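PDB 3CLQ: DUF1116 domain-containing protein from Enterococcus faecalis, which is of unknown function but belongs to the AllG family, and so may be related to a subunit of oxamate carbamoyltransferase. Local coordinates for residues P381-I387 and G398-P404; D188-N192 and S307-E311; W154-L159 and E221-F225. All coordinates share one frame. Residue numbers count along the deposited sequence, not the author numbering.

Interactions 1 and 2 are neighbours in the interior of the fold, with centres 10 Å apart, and they touch directly. Asn384 O of the hairpin in interaction 1 lies 3.1 Å from Asn192 ND2 of interaction 2, probably a hydrogen bond, and Ile383 CA packs 3.4 Å from Glu311 OE1. The hairpin therefore borders the polar cluster of His191, Ser307 and Glu311. Interaction 3 is a separate helix packing, its centre 25 Å from that of interaction 2 and 31 Å from that of interaction 1; its nearest atoms are about 15 Å and 18 Å away. Along the chain, interactions 2 and 3 cross, since 154-159, 188-192, 221-225 and 307-311 alternate, whereas interaction 1 follows both.

Interaction 1 (P381-I387 and G398-P404); sequences PVINTAI and GAGLTNP
Residues 383-387 and 398-402 are the two arms of an antiparallel beta hairpin, their short axes 4.2 Å apart at 147°. Side chains alternate, Ile383, Thr385 and Thr402 on one face, Asn384, Ala386, Ala399 and Leu401 on the other. In the hydrogen-bonded pairs, Ile383 N donates to Thr402 O (3.0 Å) and Thr402 N to Ile383 O (2.8 Å); Thr385 N to Gly400 O and Gly400 N to Thr385 O both measure 3.1 Å. Asn384-Leu401 and Ala386-Ala399 are non-hydrogen-bonded. Ile387 N reaches Gly398 O at 2.8 Å. Gly398, whose phi of 141° itself suits a residue without CB, leaves room for Ile387 CD1. Beyond the strands, Asn403 (chi1 m) brings ND2 to Pro381 O at 3.0 Å. Val382 CG2 packs on Leu401 CD1 (3.5 Å). Thr385 OG1 donates to Ala386 O (3.2 Å); Thr402 OG1 bonds Arg286 O. Asn384 O accepts from Asn192 ND2, tying the hairpin to the 188-192 loop. Ala399 and Leu401 bond through their backbones to Pro290 and Ile288, while Pro381 and Pro404 pack on Met260 of strand 257-263 and on Phe409 of helix 407-419.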
ATOM      1  N   PRO B 381      16.764  21.953  -5.681  1.00 57.95           N
ATOM      2  CA  PRO B 381      15.746  20.984  -5.308  1.00 57.74           C
ATOM      3  C   PRO B 381      14.858  20.637  -6.492  1.00 57.87           C
ATOM      4  O   PRO B 381      14.424  21.510  -7.227  1.00 58.06           O
ATOM      5  CB  PRO B 381      14.927  21.744  -4.275  1.00 57.37           C
ATOM      6  CG  PRO B 381      15.906  22.591  -3.620  1.00 57.21           C
ATOM      7  CD  PRO B 381      16.811  23.066  -4.724  1.00 57.51           C
ATOM      8  N   VAL B 382      14.620  19.357  -6.688  1.00 58.12           N
ATOM      9  CA  VAL B 382      13.699  18.910  -7.710  1.00 58.00           C
ATOM     10  C   VAL B 382      12.376  18.694  -7.019  1.00 57.94           C
ATOM     11  O   VAL B 382      12.327  18.045  -5.983  1.00 58.04           O
ATOM     12  CB  VAL B 382      14.142  17.558  -8.284  1.00 58.11           C
ATOM     13  CG1 VAL B 382      13.809  16.417  -7.298  1.00 57.18           C
ATOM     14  CG2 VAL B 382      13.479  17.316  -9.602  1.00 58.17           C
ATOM     15  N   ILE B 383      11.298  19.243  -7.558  1.00 57.71           N
ATOM     16  CA  ILE B 383       9.996  18.919  -7.000  1.00 57.52           C
ATOM     17  C   ILE B 383       9.043  18.407  -8.066  1.00 57.91           C
ATOM     18  O   ILE B 383       8.970  18.951  -9.154  1.00 58.43           O
ATOM     19  CB  ILE B 383       9.404  20.071  -6.187  1.00 57.34           C
ATOM     20  CG1 ILE B 383       7.973  20.328  -6.587  1.00 57.19           C
ATOM     21  CG2 ILE B 383      10.181  21.360  -6.362  1.00 57.44           C
ATOM     22  CD1 ILE B 383       7.459  21.547  -5.921  1.00 58.40           C
ATOM     23  N   ASN B 384       8.352  17.317  -7.770  1.00 58.24           N
ATOM     24  CA  ASN B 384       7.346  16.790  -8.680  1.00 58.49           C
ATOM     25  C   ASN B 384       6.004  17.247  -8.143  1.00 58.51           C
ATOM     26  O   ASN B 384       5.717  17.100  -6.954  1.00 58.73           O
ATOM     27  CB  ASN B 384       7.382  15.253  -8.715  1.00 59.32           C
ATOM     28  CG  ASN B 384       8.569  14.670  -9.533  1.00 59.83           C
ATOM     29  OD1 ASN B 384       9.028  13.537  -9.254  1.00 60.37           O
ATOM     30  ND2 ASN B 384       9.033  15.404 -10.556  1.00 58.85           N
ATOM     31  N   THR B 385       5.175  17.805  -9.006  1.00 58.13           N
ATOM     32  CA  THR B 385       3.915  18.374  -8.566  1.00 57.85           C
ATOM     33  C   THR B 385       2.899  18.287  -9.695  1.00 57.67           C
ATOM     34  O   THR B 385       3.265  18.045 -10.861  1.00 57.73           O
ATOM     35  CB  THR B 385       4.095  19.848  -8.136  1.00 58.59           C
ATOM     36  OG1 THR B 385       2.819  20.488  -8.079  1.00 60.68           O
ATOM     37  CG2 THR B 385       4.936  20.614  -9.143  1.00 58.30           C
ATOM     38  N   ALA B 386       1.625  18.467  -9.352  1.00 57.03           N
ATOM     39  CA  ALA B 386       0.564  18.490 -10.353  1.00 57.54           C
ATOM     40  C   ALA B 386       0.600  19.785 -11.161  1.00 57.76           C
ATOM     41  O   ALA B 386       0.877  20.853 -10.605  1.00 57.15           O
ATOM     42  CB  ALA B 386      -0.800  18.329  -9.684  1.00 57.36           C
ATOM     43  N   ILE B 387       0.323  19.697 -12.463  1.00 58.04           N
ATOM     44  CA  ILE B 387       0.103  20.913 -13.255  1.00 58.64           C
ATOM     45  C   ILE B 387      -1.393  21.278 -13.315  1.00 57.74           C
ATOM     46  O   ILE B 387      -2.253  20.436 -13.571  1.00 57.88           O
ATOM     47  CB  ILE B 387       0.816  20.872 -14.642  1.00 59.57           C
ATOM     48  CG1 ILE B 387       0.176  19.880 -15.585  1.00 60.21           C
ATOM     49  CG2 ILE B 387       2.257  20.398 -14.504  1.00 59.95           C
ATOM     50  CD1 ILE B 387       1.124  19.479 -16.684  1.00 60.42           C
ATOM     51  N   GLY B 398      -2.577  17.481 -15.751  1.00 53.55           N
ATOM     52  CA  GLY B 398      -1.305  16.792 -16.002  1.00 52.20           C
ATOM     53  C   GLY B 398      -0.365  16.942 -14.824  1.00 51.68           C
ATOM     54  O   GLY B 398      -0.775  17.446 -13.783  1.00 51.59           O
ATOM     55  N   ALA B 399       0.886  16.507 -14.982  1.00 51.03           N
ATOM     56  CA  ALA B 399       1.893  16.636 -13.912  1.00 50.86           C
ATOM     57  C   ALA B 399       3.318  16.562 -14.416  1.00 50.94           C
ATOM     58  O   ALA B 399       3.571  16.110 -15.553  1.00 50.54           O
ATOM     59  CB  ALA B 399       1.696  15.590 -12.845  1.00 51.34           C
ATOM     60  N   GLY B 400       4.255  16.992 -13.572  1.00 50.30           N
ATOM     61  CA  GLY B 400       5.630  17.071 -14.035  1.00 51.93           C
ATOM     62  C   GLY B 400       6.618  17.625 -13.041  1.00 52.40           C
ATOM     63  O   GLY B 400       6.250  17.867 -11.909  1.00 52.87           O
ATOM     64  N   LEU B 401       7.857  17.830 -13.497  1.00 53.25           N
ATOM     65  CA  LEU B 401       8.977  18.329 -12.686  1.00 54.23           C
ATOM     66  C   LEU B 401       9.141  19.872 -12.703  1.00 55.48           C
ATOM     67  O   LEU B 401       9.062  20.529 -13.753  1.00 56.35           O
ATOM     68  CB  LEU B 401      10.274  17.663 -13.160  1.00 54.22           C
ATOM     69  CG  LEU B 401      11.667  18.058 -12.642  1.00 54.56           C
ATOM     70  CD1 LEU B 401      12.663  16.941 -12.943  1.00 55.42           C
ATOM     71  CD2 LEU B 401      12.189  19.356 -13.256  1.00 54.86           C
ATOM     72  N   THR B 402       9.388  20.447 -11.539  1.00 55.31           N
ATOM     73  CA  THR B 402       9.641  21.866 -11.458  1.00 56.60           C
ATOM     74  C   THR B 402      10.788  22.176 -10.469  1.00 57.60           C
ATOM     75  O   THR B 402      11.323  21.281  -9.815  1.00 58.06           O
ATOM     76  CB  THR B 402       8.335  22.625 -11.114  1.00 56.71           C
ATOM     77  OG1 THR B 402       8.451  23.991 -11.519  1.00 57.76           O
ATOM     78  CG2 THR B 402       8.004  22.556  -9.634  1.00 56.20           C
ATOM     79  N   ASN B 403      11.204  23.427 -10.374  1.00 58.49           N
ATOM     80  CA  ASN B 403      12.201  23.776  -9.363  1.00 59.63           C
ATOM     81  C   ASN B 403      11.860  25.111  -8.697  1.00 59.63           C
ATOM     82  O   ASN B 403      11.033  25.871  -9.207  1.00 60.15           O
ATOM     83  CB  ASN B 403      13.628  23.811  -9.956  1.00 60.46           C
ATOM     84  CG  ASN B 403      13.983  22.540 -10.768  1.00 61.42           C
ATOM     85  OD1 ASN B 403      13.533  22.362 -11.901  1.00 62.35           O
ATOM     86  ND2 ASN B 403      14.821  21.681 -10.197  1.00 61.28           N
ATOM     87  N   PRO B 404      12.462  25.391  -7.535  1.00 59.42           N
ATOM     88  CA  PRO B 404      12.390  26.760  -7.057  1.00 58.62           C
ATOM     89  C   PRO B 404      13.298  27.568  -7.960  1.00 57.86           C
ATOM     90  O   PRO B 404      14.098  26.980  -8.675  1.00 58.09           O
ATOM     91  CB  PRO B 404      12.986  26.678  -5.645  1.00 58.85           C
ATOM     92  CG  PRO B 404      13.063  25.249  -5.313  1.00 58.65           C
ATOM     93  CD  PRO B 404      13.203  24.520  -6.609  1.00 58.90           C
TER

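Interaction 2 (D188-N192 and S307-E311)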
ATOM      1  N   ASP B 188       4.516   4.702  -2.639  1.00 61.71           N
ATOM      2  CA  ASP B 188       4.041   6.086  -2.606  1.00 62.57           C
ATOM      3  C   ASP B 188       5.236   6.952  -2.461  1.00 61.80           C
ATOM      4  O   ASP B 188       6.317   6.448  -2.180  1.00 62.53           O
ATOM      5  CB  ASP B 188       3.194   6.343  -1.378  1.00 64.66           C
ATOM      6  CG  ASP B 188       1.765   5.931  -1.573  1.00 66.56           C
ATOM      7  OD1 ASP B 188       1.530   5.154  -2.537  1.00 67.59           O
ATOM      8  OD2 ASP B 188       0.899   6.383  -0.764  1.00 66.89           O
ATOM      9  N   GLU B 189       5.033   8.253  -2.617  1.00 60.78           N
ATOM     10  CA  GLU B 189       6.071   9.227  -2.338  1.00 60.09           C
ATOM     11  C   GLU B 189       5.456  10.379  -1.578  1.00 59.85           C
ATOM     12  O   GLU B 189       6.133  11.359  -1.255  1.00 60.30           O
ATOM     13  CB  GLU B 189       6.775   9.690  -3.614  1.00 60.15           C
ATOM     14  CG  GLU B 189       5.869   9.862  -4.806  1.00 61.76           C
ATOM     15  CD  GLU B 189       4.910  11.031  -4.657  1.00 63.12           C
ATOM     16  OE1 GLU B 189       3.908  10.893  -3.929  1.00 64.03           O
ATOM     17  OE2 GLU B 189       5.143  12.091  -5.278  1.00 63.70           O
ATOM     18  N   CYS B 190       4.162  10.252  -1.304  1.00 59.54           N
ATOM     19  CA  CYS B 190       3.427  11.174  -0.425  1.00 60.61           C
ATOM     20  C   CYS B 190       3.273  12.610  -0.930  1.00 59.62           C
ATOM     21  O   CYS B 190       3.064  13.517  -0.159  1.00 59.47           O
ATOM     22  CB  CYS B 190       3.995  11.151   1.010  1.00 62.36           C
ATOM     23  SG  CYS B 190       3.813   9.524   1.887  1.00 65.95           S
ATOM     24  N   HIS B 191       3.366  12.805  -2.233  1.00 59.53           N
ATOM     25  CA  HIS B 191       3.029  14.076  -2.848  1.00 58.59           C
ATOM     26  C   HIS B 191       2.032  13.768  -3.973  1.00 58.20           C
ATOM     27  O   HIS B 191       0.842  14.069  -3.856  1.00 57.66           O
ATOM     28  CB  HIS B 191       4.290  14.726  -3.407  1.00 58.94           C
ATOM     29  CG  HIS B 191       4.109  16.144  -3.837  1.00 60.05           C
ATOM     30  ND1 HIS B 191       5.091  17.100  -3.675  1.00 60.37           N
ATOM     31  CD2 HIS B 191       3.071  16.770  -4.445  1.00 60.34           C
ATOM     32  CE1 HIS B 191       4.664  18.254  -4.159  1.00 60.30           C
ATOM     33  NE2 HIS B 191       3.440  18.082  -4.633  1.00 60.64           N
ATOM     34  N   ASN B 192       2.520  13.131  -5.041  1.00 57.32           N
ATOM     35  CA  ASN B 192       1.710  12.819  -6.219  1.00 57.38           C
ATOM     36  C   ASN B 192       0.946  11.494  -6.143  1.00 56.85           C
ATOM     37  O   ASN B 192      -0.197  11.406  -6.583  1.00 56.65           O
ATOM     38  CB  ASN B 192       2.603  12.809  -7.442  1.00 59.81           C
ATOM     39  CG  ASN B 192       3.277  14.151  -7.669  1.00 62.50           C
ATOM     40  OD1 ASN B 192       2.610  15.120  -8.067  1.00 63.25           O
ATOM     41  ND2 ASN B 192       4.605  14.228  -7.413  1.00 62.82           N
ATOM     42  N   SER B 307       2.323  22.013  -0.968  1.00 62.88           N
ATOM     43  CA  SER B 307       2.668  20.599  -1.004  1.00 63.09           C
ATOM     44  C   SER B 307       4.153  20.354  -1.104  1.00 61.93           C
ATOM     45  O   SER B 307       4.589  19.226  -0.971  1.00 62.75           O
ATOM     46  CB  SER B 307       1.969  19.915  -2.179  1.00 64.30           C
ATOM     47  OG  SER B 307       2.068  20.723  -3.343  1.00 66.54           O
ATOM     48  N   ALA B 308       4.924  21.399  -1.359  1.00 60.36           N
ATOM     49  CA  ALA B 308       6.351  21.257  -1.566  1.00 58.98           C
ATOM     50  C   ALA B 308       7.069  21.131  -0.235  1.00 58.30           C
ATOM     51  O   ALA B 308       8.286  21.021  -0.190  1.00 58.19           O
ATOM     52  CB  ALA B 308       6.886  22.452  -2.343  1.00 59.45           C
ATOM     53  N   ILE B 309       6.315  21.150   0.856  1.00 57.50           N
ATOM     54  CA  ILE B 309       6.909  21.007   2.175  1.00 56.71           C
ATOM     55  C   ILE B 309       7.386  19.563   2.249  1.00 56.43           C
ATOM     56  O   ILE B 309       8.308  19.191   2.966  1.00 56.67           O
ATOM     57  CB  ILE B 309       5.870  21.291   3.286  1.00 56.14           C
ATOM     58  CG1 ILE B 309       6.552  21.357   4.648  1.00 55.89           C
ATOM     59  CG2 ILE B 309       4.706  20.277   3.257  1.00 54.76           C
ATOM     60  CD1 ILE B 309       7.168  22.697   4.923  1.00 56.81           C
ATOM     61  N   THR B 310       6.694  18.761   1.481  1.00 55.24           N
ATOM     62  CA  THR B 310       6.975  17.376   1.287  1.00 55.62           C
ATOM     63  C   THR B 310       8.432  17.103   0.821  1.00 55.40           C
ATOM     64  O   THR B 310       9.176  16.361   1.456  1.00 54.41           O
ATOM     65  CB  THR B 310       5.898  16.871   0.301  1.00 56.05           C
ATOM     66  OG1 THR B 310       4.698  16.569   1.045  1.00 55.36           O
ATOM     67  CG2 THR B 310       6.343  15.693  -0.456  1.00 55.97           C
ATOM     68  N   GLU B 311       8.847  17.700  -0.280  1.00 55.15           N
ATOM     69  CA  GLU B 311      10.235  17.585  -0.653  1.00 55.77           C
ATOM     70  C   GLU B 311      11.144  18.343   0.306  1.00 55.21           C
ATOM     71  O   GLU B 311      12.330  17.992   0.429  1.00 55.42           O
ATOM     72  CB  GLU B 311      10.446  18.028  -2.094  1.00 56.69           C
ATOM     73  CG  GLU B 311       9.162  18.521  -2.724  1.00 59.02           C
ATOM     74  CD  GLU B 311       8.593  17.536  -3.729  1.00 60.66           C
ATOM     75  OE1 GLU B 311       9.390  16.801  -4.349  1.00 60.99           O
ATOM     76  OE2 GLU B 311       7.354  17.511  -3.918  1.00 62.21           O
TER
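One very short hydrogen bond and the packing of Thr310 on His191 make this buried contact between a loop and the start of a short helix. His191, whose CA-to-CB bond points toward 307-311, donates from ND1 to Glu311 OE2 at 2.3 Å. That length is very short, and OE2 is crowded in the model, so its exact position is uncertain. NE2, the other ring nitrogen, lies 3.2 Å from Ser307 OG, so the core of the contact is a buried His-Glu hydrogen bond with a serine hydroxyl nearby. Histidine suits the place because its two ring nitrogens can face two polar groups at once.

Hydrogen bonds within 188-192 hold the histidine's backbone. Glu189 folds its carboxylate back over the turn: OE1 accepts from His191 N (2.6 Å), while OE2 accepts from Asn192 N (2.8 Å) and Asn192 ND2 (3.1 Å). Cys190 adopts a left-handed backbone conformation, phi 66° and psi 23°, between these residues. In the partner segment, Thr310 N bonds to Ser307 O at 3.3 Å.

Apolar packing comes from Thr310, which has more area covered than any other residue of 307-311: its CG2 sits 3.7 Å from His191 CB, the methyl filling the space beside the histidine.

Around the site, Glu311 OE1 accepts from Gly317 N, and Ser307 OG has a weak hydrogen bond with Arg262 of strand 257-263. His191 rests on Thr385 and Glu311 on Ile383 of strand 383-388, while Cys190 packs against Trp237 of helix 234-247 and Leu180 of helix 176-183.

Interaction 3 (W154-L159 and E221-F225)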
ATOM      1  N   TRP B 154     -21.376  19.938   3.660  1.00 57.82           N
ATOM      2  CA  TRP B 154     -21.461  18.540   4.030  1.00 58.32           C
ATOM      3  C   TRP B 154     -20.244  18.150   4.862  1.00 59.28           C
ATOM      4  O   TRP B 154     -20.359  17.490   5.891  1.00 59.67           O
ATOM      5  CB  TRP B 154     -21.541  17.686   2.772  1.00 57.57           C
ATOM      6  CG  TRP B 154     -21.632  16.217   3.041  1.00 57.74           C
ATOM      7  CD1 TRP B 154     -22.768  15.490   3.247  1.00 57.40           C
ATOM      8  CD2 TRP B 154     -20.542  15.287   3.114  1.00 57.62           C
ATOM      9  NE1 TRP B 154     -22.453  14.169   3.455  1.00 57.45           N
ATOM     10  CE2 TRP B 154     -21.092  14.019   3.376  1.00 57.58           C
ATOM     11  CE3 TRP B 154     -19.156  15.405   2.991  1.00 57.85           C
ATOM     12  CZ2 TRP B 154     -20.304  12.879   3.519  1.00 57.27           C
ATOM     13  CZ3 TRP B 154     -18.377  14.266   3.132  1.00 57.34           C
ATOM     14  CH2 TRP B 154     -18.953  13.028   3.392  1.00 57.20           C
HETATM   15  N   MSE B 155     -19.074  18.581   4.428  1.00 60.43           N
HETATM   16  CA  MSE B 155     -17.854  18.286   5.170  1.00 62.13           C
HETATM   17  C   MSE B 155     -17.768  18.965   6.533  1.00 60.98           C
HETATM   18  O   MSE B 155     -17.057  18.497   7.415  1.00 60.94           O
HETATM   19  CB  MSE B 155     -16.640  18.662   4.349  1.00 62.22           C
HETATM   20  CG  MSE B 155     -16.505  17.849   3.097  1.00 64.05           C
HETATM   21 SE   MSE B 155     -14.987  18.528   2.118  0.90 66.89          SE
HETATM   22  CE  MSE B 155     -13.519  17.619   3.048  1.00 64.84           C
ATOM     23  N   ARG B 156     -18.473  20.070   6.722  1.00 60.08           N
ATOM     24  CA  ARG B 156     -18.414  20.710   8.027  1.00 59.08           C
ATOM     25  C   ARG B 156     -19.626  20.391   8.894  1.00 58.23           C
ATOM     26  O   ARG B 156     -19.597  20.625  10.102  1.00 58.95           O
ATOM     27  CB  ARG B 156     -18.233  22.222   7.919  1.00 58.77           C
ATOM     28  CG  ARG B 156     -19.443  22.932   7.409  1.00 57.97           C
ATOM     29  CD  ARG B 156     -19.841  24.093   8.285  1.00 57.06           C
ATOM     30  NE  ARG B 156     -21.280  24.202   8.161  1.00 56.63           N
ATOM     31  CZ  ARG B 156     -21.922  25.121   7.451  1.00 55.97           C
ATOM     32  NH1 ARG B 156     -21.275  26.094   6.819  1.00 55.40           N
ATOM     33  NH2 ARG B 156     -23.235  25.063   7.403  1.00 55.72           N
ATOM     34  N   ASP B 157     -20.681  19.860   8.285  1.00 56.41           N
ATOM     35  CA  ASP B 157     -21.890  19.524   9.027  1.00 54.38           C
ATOM     36  C   ASP B 157     -21.858  18.072   9.461  1.00 53.95           C
ATOM     37  O   ASP B 157     -22.358  17.719  10.533  1.00 53.71           O
ATOM     38  CB  ASP B 157     -23.132  19.762   8.173  1.00 53.63           C
ATOM     39  CG  ASP B 157     -23.586  21.208   8.185  1.00 52.92           C
ATOM     40  OD1 ASP B 157     -22.836  22.078   8.685  1.00 52.43           O
ATOM     41  OD2 ASP B 157     -24.701  21.457   7.689  1.00 51.93           O
ATOM     42  N   VAL B 158     -21.273  17.231   8.610  1.00 52.87           N
ATOM     43  CA  VAL B 158     -21.240  15.808   8.876  1.00 51.87           C
ATOM     44  C   VAL B 158     -19.826  15.191   8.887  1.00 51.71           C
ATOM     45  O   VAL B 158     -19.292  14.924   9.963  1.00 52.00           O
ATOM     46  CB  VAL B 158     -22.313  15.024   8.030  1.00 51.54           C
ATOM     47  CG1 VAL B 158     -22.990  15.923   6.997  1.00 50.37           C
ATOM     48  CG2 VAL B 158     -21.752  13.728   7.432  1.00 50.23           C
ATOM     49  N   LEU B 159     -19.216  14.978   7.728  1.00 50.86           N
ATOM     50  CA  LEU B 159     -17.865  14.433   7.690  1.00 51.24           C
ATOM     51  C   LEU B 159     -16.924  14.966   8.791  1.00 51.85           C
ATOM     52  O   LEU B 159     -16.322  14.199   9.546  1.00 52.26           O
ATOM     53  CB  LEU B 159     -17.236  14.691   6.332  1.00 50.87           C
ATOM     54  CG  LEU B 159     -15.793  14.200   6.215  1.00 51.01           C
ATOM     55  CD1 LEU B 159     -15.636  12.667   6.385  1.00 49.86           C
ATOM     56  CD2 LEU B 159     -15.232  14.675   4.875  1.00 51.62           C
ATOM     57  N   GLU B 221     -22.321   6.844   3.262  1.00 53.88           N
ATOM     58  CA  GLU B 221     -21.894   7.859   2.308  1.00 55.07           C
ATOM     59  C   GLU B 221     -20.493   8.418   2.599  1.00 53.80           C
ATOM     60  O   GLU B 221     -19.764   8.803   1.673  1.00 54.40           O
ATOM     61  CB  GLU B 221     -22.965   8.941   2.093  1.00 55.85           C
ATOM     62  CG  GLU B 221     -22.905  10.141   2.969  1.00 57.52           C
ATOM     63  CD  GLU B 221     -23.925  11.205   2.529  1.00 58.66           C
ATOM     64  OE1 GLU B 221     -25.024  11.309   3.153  1.00 59.62           O
ATOM     65  OE2 GLU B 221     -23.633  11.931   1.539  1.00 60.33           O
ATOM     66  N   VAL B 222     -20.076   8.410   3.858  1.00 51.39           N
ATOM     67  CA  VAL B 222     -18.692   8.772   4.144  1.00 49.61           C
ATOM     68  C   VAL B 222     -17.654   7.769   3.566  1.00 50.56           C
ATOM     69  O   VAL B 222     -16.571   8.175   3.138  1.00 51.19           O
ATOM     70  CB  VAL B 222     -18.463   8.997   5.633  1.00 48.08           C
ATOM     71  CG1 VAL B 222     -17.006   8.898   5.957  1.00 47.49           C
ATOM     72  CG2 VAL B 222     -18.983  10.356   6.035  1.00 48.97           C
ATOM     73  N   PHE B 223     -17.961   6.476   3.532  1.00 49.66           N
ATOM     74  CA  PHE B 223     -17.045   5.559   2.870  1.00 49.93           C
ATOM     75  C   PHE B 223     -17.050   5.824   1.378  1.00 50.65           C
ATOM     76  O   PHE B 223     -16.013   5.753   0.725  1.00 50.93           O
ATOM     77  CB  PHE B 223     -17.432   4.103   3.093  1.00 48.59           C
ATOM     78  CG  PHE B 223     -17.394   3.677   4.520  1.00 47.82           C
ATOM     79  CD1 PHE B 223     -16.244   3.873   5.288  1.00 46.85           C
ATOM     80  CD2 PHE B 223     -18.501   3.058   5.096  1.00 46.73           C
ATOM     81  CE1 PHE B 223     -16.205   3.476   6.610  1.00 46.98           C
ATOM     82  CE2 PHE B 223     -18.469   2.640   6.424  1.00 46.61           C
ATOM     83  CZ  PHE B 223     -17.332   2.852   7.189  1.00 47.12           C
ATOM     84  N   GLU B 224     -18.227   6.110   0.835  1.00 51.12           N
ATOM     85  CA  GLU B 224     -18.334   6.380  -0.584  1.00 51.89           C
ATOM     86  C   GLU B 224     -17.413   7.541  -0.912  1.00 51.94           C
ATOM     87  O   GLU B 224     -16.702   7.519  -1.916  1.00 53.11           O
ATOM     88  CB  GLU B 224     -19.754   6.761  -0.914  1.00 53.17           C
ATOM     89  CG  GLU B 224     -20.284   6.273  -2.245  1.00 54.55           C
ATOM     90  CD  GLU B 224     -21.814   6.049  -2.173  1.00 55.93           C
ATOM     91  OE1 GLU B 224     -22.204   4.854  -2.055  1.00 56.36           O
ATOM     92  OE2 GLU B 224     -22.601   7.046  -2.187  1.00 54.46           O
ATOM     93  N   PHE B 225     -17.424   8.545  -0.045  1.00 51.07           N
ATOM     94  CA  PHE B 225     -16.592   9.725  -0.182  1.00 51.19           C
ATOM     95  C   PHE B 225     -15.083   9.411  -0.030  1.00 51.66           C
ATOM     96  O   PHE B 225     -14.235   9.901  -0.799  1.00 51.37           O
ATOM     97  CB  PHE B 225     -17.049  10.761   0.854  1.00 51.33           C
ATOM     98  CG  PHE B 225     -16.242  12.031   0.865  1.00 51.18           C
ATOM     99  CD1 PHE B 225     -16.621  13.122   0.082  1.00 51.79           C
ATOM    100  CD2 PHE B 225     -15.132  12.156   1.679  1.00 50.62           C
ATOM    101  CE1 PHE B 225     -15.895  14.320   0.100  1.00 51.27           C
ATOM    102  CE2 PHE B 225     -14.394  13.340   1.692  1.00 50.84           C
ATOM    103  CZ  PHE B 225     -14.776  14.421   0.905  1.00 51.28           C
TER
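Segments 154-159 and 221-225 belong to two helices, 146-168 and 216-226, that run in broadly opposed directions: the short axes make an angle of 133° and come no closer than 12.2 Å. This wide helix-helix packing is bridged by large side chains. The first helix opens into a wider pi-type turn at 155-159, where Trp154 O accepts from Val158 N at 2.9 Å and, weakly, from Leu159 N at 3.3 Å. The closest CA pair is Leu159 and Val222, 6.7 Å apart.

Trp154 and Phe225 supply most of the bulk that fills the gap, each with its CA-to-CB bond directed toward the other helix. Their rings meet obliquely, the six-membered ring of Trp154 and the ring of Phe225 having centroids 4.9 Å apart and planes at 41°; Trp154 CZ3 lies over one face of the phenylalanine. Branched aliphatic side chains fill the space beside the rings: Leu159 CD2 reaches Phe225 CE2 at 3.6 Å, Trp154 CH2 meets Val222 CG2 at 3.8 Å, and Leu159 CD1 meets Val222 CG1 at 4.0 Å. Met155, present as selenomethionine, adds an oblique Met-aromatic contact, its SE 5.5 Å from the Phe225 ring centroid. Val222 also packs on Met209 of helix 195-210. At the exposed margin, where a carboxylate can face solvent, Glu221 reaches toward the pyrrole end of the indole, its OE2 lying 3.2 Å from Trp154 NE1.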